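Local coordinates for protein NADP-dependent alcohol dehydrogenase 6 (Saccharomyces cerevisiae, PDB 1PIW) that reduces a broad range of aromatic and aliphatic aldehydes to alcohols with NADPH, as a zinc-containing medium-chain alcohol dehydrogenase, at residues 1-11 with 21-29. Numbering follows the deposited sequence.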
loop_
_atom_site.group_PDB
_atom_site.type_symbol
_atom_site.label_atom_id
_atom_site.label_comp_id
_atom_site.label_asym_id
_atom_site.label_seq_id
_atom_site.Cartn_x
_atom_site.Cartn_y
_atom_site.Cartn_z
ATOM N N MET A 1 -17.734 19.547 -42.576
ATOM C CA MET A 1 -18.309 20.894 -42.832
ATOM C C MET A 1 -17.868 21.874 -41.763
ATOM O O MET A 1 -16.722 22.308 -41.764
ATOM C CB MET A 1 -19.843 20.818 -42.902
ATOM C CG MET A 1 -20.528 20.145 -41.709
ATOM S SD MET A 1 -22.066 19.258 -42.153
ATOM C CE MET A 1 -23.258 20.631 -42.284
ATOM N N SER A 2 -18.764 22.228 -40.853
ATOM C CA SER A 2 -18.400 23.161 -39.804
ATOM C C SER A 2 -18.781 22.716 -38.405
ATOM O O SER A 2 -19.565 21.786 -38.223
ATOM C CB SER A 2 -18.987 24.545 -40.090
ATOM O OG SER A 2 -18.193 25.239 -41.041
ATOM N N TYR A 3 -18.205 23.418 -37.432
ATOM C CA TYR A 3 -18.384 23.169 -36.003
ATOM C C TYR A 3 -19.657 22.501 -35.504
ATOM O O TYR A 3 -19.646 21.837 -34.460
ATOM C CB TYR A 3 -18.217 24.463 -35.196
ATOM C CG TYR A 3 -18.974 24.394 -33.895
ATOM C CD1 TYR A 3 -20.318 24.759 -33.831
ATOM C CD2 TYR A 3 -18.402 23.811 -32.774
ATOM C CE1 TYR A 3 -21.069 24.531 -32.689
ATOM C CE2 TYR A 3 -19.142 23.581 -31.629
ATOM C CZ TYR A 3 -20.473 23.941 -31.593
ATOM O OH TYR A 3 -21.204 23.707 -30.452
ATOM N N PRO A 4 -20.780 22.694 -36.190
ATOM C CA PRO A 4 -21.867 21.972 -35.531
ATOM C C PRO A 4 -21.960 20.497 -35.876
ATOM O O PRO A 4 -21.931 19.649 -34.992
ATOM C CB PRO A 4 -23.099 22.763 -35.946
ATOM C CG PRO A 4 -22.709 23.286 -37.309
ATOM C CD PRO A 4 -21.291 23.736 -37.094
ATOM N N GLU A 5 -22.038 20.188 -37.163
ATOM C CA GLU A 5 -22.202 18.808 -37.606
ATOM C C GLU A 5 -20.963 17.937 -37.767
ATOM O O GLU A 5 -21.063 16.707 -37.722
ATOM C CB GLU A 5 -23.018 18.784 -38.905
ATOM C CG GLU A 5 -24.475 19.226 -38.729
ATOM C CD GLU A 5 -24.816 20.474 -39.520
ATOM O OE1 GLU A 5 -24.106 21.492 -39.368
ATOM O OE2 GLU A 5 -25.795 20.442 -40.295
ATOM N N LYS A 6 -19.802 18.557 -37.960
ATOM C CA LYS A 6 -18.565 17.800 -38.132
ATOM C C LYS A 6 -17.409 18.418 -37.368
ATOM O O LYS A 6 -17.289 19.638 -37.289
ATOM C CB LYS A 6 -18.176 17.724 -39.610
ATOM C CG LYS A 6 -18.266 16.343 -40.236
ATOM C CD LYS A 6 -19.703 15.948 -40.516
ATOM C CE LYS A 6 -19.809 14.736 -41.441
ATOM N NZ LYS A 6 -19.412 13.450 -40.801
ATOM N N PHE A 7 -16.562 17.565 -36.802
ATOM C CA PHE A 7 -15.375 18.015 -36.071
ATOM C C PHE A 7 -14.183 17.603 -36.921
ATOM O O PHE A 7 -14.237 16.585 -37.614
ATOM C CB PHE A 7 -15.262 17.320 -34.706
ATOM C CG PHE A 7 -16.072 17.957 -33.611
ATOM C CD1 PHE A 7 -16.141 17.360 -32.361
ATOM C CD2 PHE A 7 -16.755 19.144 -33.817
ATOM C CE1 PHE A 7 -16.874 17.929 -31.335
ATOM C CE2 PHE A 7 -17.493 19.722 -32.793
ATOM C CZ PHE A 7 -17.551 19.110 -31.550
ATOM N N GLU A 8 -13.112 18.383 -36.884
ATOM C CA GLU A 8 -11.937 18.025 -37.656
ATOM C C GLU A 8 -10.773 17.800 -36.711
ATOM O O GLU A 8 -10.734 18.377 -35.629
ATOM C CB GLU A 8 -11.594 19.118 -38.659
ATOM C CG GLU A 8 -10.539 18.682 -39.647
ATOM C CD GLU A 8 -10.298 19.695 -40.739
ATOM O OE1 GLU A 8 -10.015 20.871 -40.420
ATOM O OE2 GLU A 8 -10.386 19.306 -41.918
ATOM N N GLY A 9 -9.832 16.949 -37.105
ATOM C CA GLY A 9 -8.694 16.692 -36.244
ATOM C C GLY A 9 -7.594 15.831 -36.835
ATOM O O GLY A 9 -7.783 15.170 -37.849
ATOM N N ILE A 10 -6.432 15.849 -36.194
ATOM C CA ILE A 10 -5.300 15.057 -36.637
ATOM C C ILE A 10 -5.497 13.675 -36.028
ATOM O O ILE A 10 -5.176 13.454 -34.863
ATOM C CB ILE A 10 -4.003 15.663 -36.125
ATOM C CG1 ILE A 10 -4.053 17.180 -36.294
ATOM C CG2 ILE A 10 -2.827 15.081 -36.878
ATOM C CD1 ILE A 10 -4.356 17.620 -37.697
ATOM N N ALA A 11 -6.025 12.747 -36.822
ATOM C CA ALA A 11 -6.322 11.401 -36.335
ATOM C C ALA A 11 -5.467 10.235 -36.815
ATOM O O ALA A 11 -5.155 10.110 -37.995
ATOM C CB ALA A 11 -7.782 11.090 -36.616
ATOM N N PRO A 21 -0.387 10.666 -38.194
ATOM C CA PRO A 21 -1.823 10.949 -38.115
ATOM C C PRO A 21 -2.211 11.865 -39.266
ATOM O O PRO A 21 -1.421 12.711 -39.690
ATOM C CB PRO A 21 -1.961 11.634 -36.763
ATOM C CG PRO A 21 -0.876 11.006 -35.962
ATOM C CD PRO A 21 0.280 10.996 -36.926
ATOM N N LYS A 22 -3.427 11.699 -39.768
ATOM C CA LYS A 22 -3.889 12.511 -40.883
ATOM C C LYS A 22 -5.080 13.368 -40.524
ATOM O O LYS A 22 -5.962 12.936 -39.781
ATOM C CB LYS A 22 -4.249 11.614 -42.066
ATOM C CG LYS A 22 -3.106 10.721 -42.533
ATOM C CD LYS A 22 -1.900 11.557 -42.907
ATOM C CE LYS A 22 -0.801 10.725 -43.507
ATOM N NZ LYS A 22 0.262 11.623 -44.033
ATOM N N LYS A 23 -5.100 14.588 -41.057
ATOM C CA LYS A 23 -6.201 15.497 -40.804
ATOM C C LYS A 23 -7.497 14.809 -41.255
ATOM O O LYS A 23 -7.587 14.262 -42.360
ATOM C CB LYS A 23 -5.984 16.815 -41.548
ATOM C CG LYS A 23 -7.136 17.781 -41.379
ATOM C CD LYS A 23 -6.700 19.135 -40.853
ATOM C CE LYS A 23 -6.220 20.053 -41.960
ATOM N NZ LYS A 23 -5.990 21.434 -41.433
ATOM N N THR A 24 -8.507 14.849 -40.395
ATOM C CA THR A 24 -9.754 14.178 -40.681
ATOM C C THR A 24 -10.979 14.829 -40.081
ATOM O O THR A 24 -10.922 15.399 -38.997
ATOM C CB THR A 24 -9.692 12.778 -40.137
ATOM O OG1 THR A 24 -8.577 12.109 -40.722
ATOM C CG2 THR A 24 -10.974 12.028 -40.430
ATOM N N LYS A 25 -12.093 14.731 -40.795
ATOM C CA LYS A 25 -13.357 15.262 -40.317
ATOM C C LYS A 25 -14.093 14.042 -39.773
ATOM O O LYS A 25 -13.968 12.941 -40.317
ATOM C CB LYS A 25 -14.143 15.906 -41.466
ATOM C CG LYS A 25 -13.770 17.368 -41.762
ATOM C CD LYS A 25 -14.368 17.838 -43.095
ATOM C CE LYS A 25 -14.499 19.368 -43.203
ATOM N NZ LYS A 25 -13.213 20.120 -43.141
ATOM N N TYR A 26 -14.831 14.222 -38.684
ATOM C CA TYR A 26 -15.571 13.112 -38.084
ATOM C C TYR A 26 -16.798 13.603 -37.294
ATOM O O TYR A 26 -16.835 14.736 -36.794
ATOM C CB TYR A 26 -14.629 12.276 -37.191
ATOM C CG TYR A 26 -14.004 13.041 -36.051
ATOM C CD1 TYR A 26 -14.661 13.153 -34.824
ATOM C CD2 TYR A 26 -12.799 13.724 -36.222
ATOM C CE1 TYR A 26 -14.143 13.929 -33.801
ATOM C CE2 TYR A 26 -12.268 14.515 -35.199
ATOM C CZ TYR A 26 -12.950 14.613 -33.993
ATOM O OH TYR A 26 -12.471 15.410 -32.983
ATOM N N ASP A 27 -17.813 12.754 -37.215
ATOM C CA ASP A 27 -19.031 13.100 -36.497
ATOM C C ASP A 27 -18.772 13.321 -35.007
ATOM O O ASP A 27 -18.100 12.515 -34.360
ATOM C CB ASP A 27 -20.060 11.985 -36.677
ATOM C CG ASP A 27 -20.750 12.039 -38.024
ATOM O OD1 ASP A 27 -21.226 10.980 -38.486
ATOM O OD2 ASP A 27 -20.830 13.142 -38.611
ATOM N N PRO A 28 -19.293 14.422 -34.443
ATOM C CA PRO A 28 -19.078 14.673 -33.015
ATOM C C PRO A 28 -19.924 13.651 -32.285
ATOM O O PRO A 28 -20.721 12.949 -32.910
ATOM C CB PRO A 28 -19.633 16.083 -32.810
ATOM C CG PRO A 28 -19.634 16.673 -34.174
ATOM C CD PRO A 28 -20.031 15.528 -35.060
ATOM N N LYS A 29 -19.773 13.544 -30.976
ATOM C CA LYS A 29 -20.613 12.599 -30.264
ATOM C C LYS A 29 -21.993 13.245 -30.131
ATOM O O LYS A 29 -22.141 14.462 -30.261
ATOM C CB LYS A 29 -20.047 12.303 -28.873
ATOM C CG LYS A 29 -20.364 13.347 -27.813
ATOM C CD LYS A 29 -19.903 12.880 -26.450
ATOM C CE LYS A 29 -20.522 13.678 -25.325
ATOM N NZ LYS A 29 -21.936 13.292 -25.104
#
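Pro28 sits over one face of the Phe7 ring, its CG 3.7 Å from the ring centroid and 8° off the normal. Following Phe7 outward, its CB sits over the face of the Tyr26 ring, 3.6 Å from Tyr26 CZ, in a CH-pi contact. CG swings anti to the carbonyl carbon (chi1 -84°), which carries the ring beneath Pro28; CG, CD2 and CE2 then meet Pro28 CG, while CD1 and CE1 meet Pro28 CB, and Phe7 CZ at the tip lies 3.9 Å from Pro28 CB. Tyr138 and Arg140 of strand 138-142 also pack on this phenylalanine.

The backbones form a beta hairpin, strand 7-11 against strand 22-26, in the N-terminal catalytic domain of the medium-chain alcohol dehydrogenase fold. Phe7 pairs with Tyr26, Gly9 with Thr24 and Ala11 with Lys22, each through two N-H to O bonds; Phe7 N to Tyr26 O is 2.8 Å.

On the face that carries Glu8, Lys23 and Lys25, charged groups meet. Glu8 extends with CG anti to its amide nitrogen (chi1 -170°), and Lys25 NZ reaches its OE2 from above the carboxylate plane, at 3.2 Å. The Lys23 methylenes CG and CD cross the Glu8 carboxylate at an angle, while Lys23 NZ makes a salt bridge with Glu357. At the open end of the hairpin, Lys6 bends back so that NZ lies 2.6 Å from Asp27 OD2, a salt bridge again made from above the carboxylate plane.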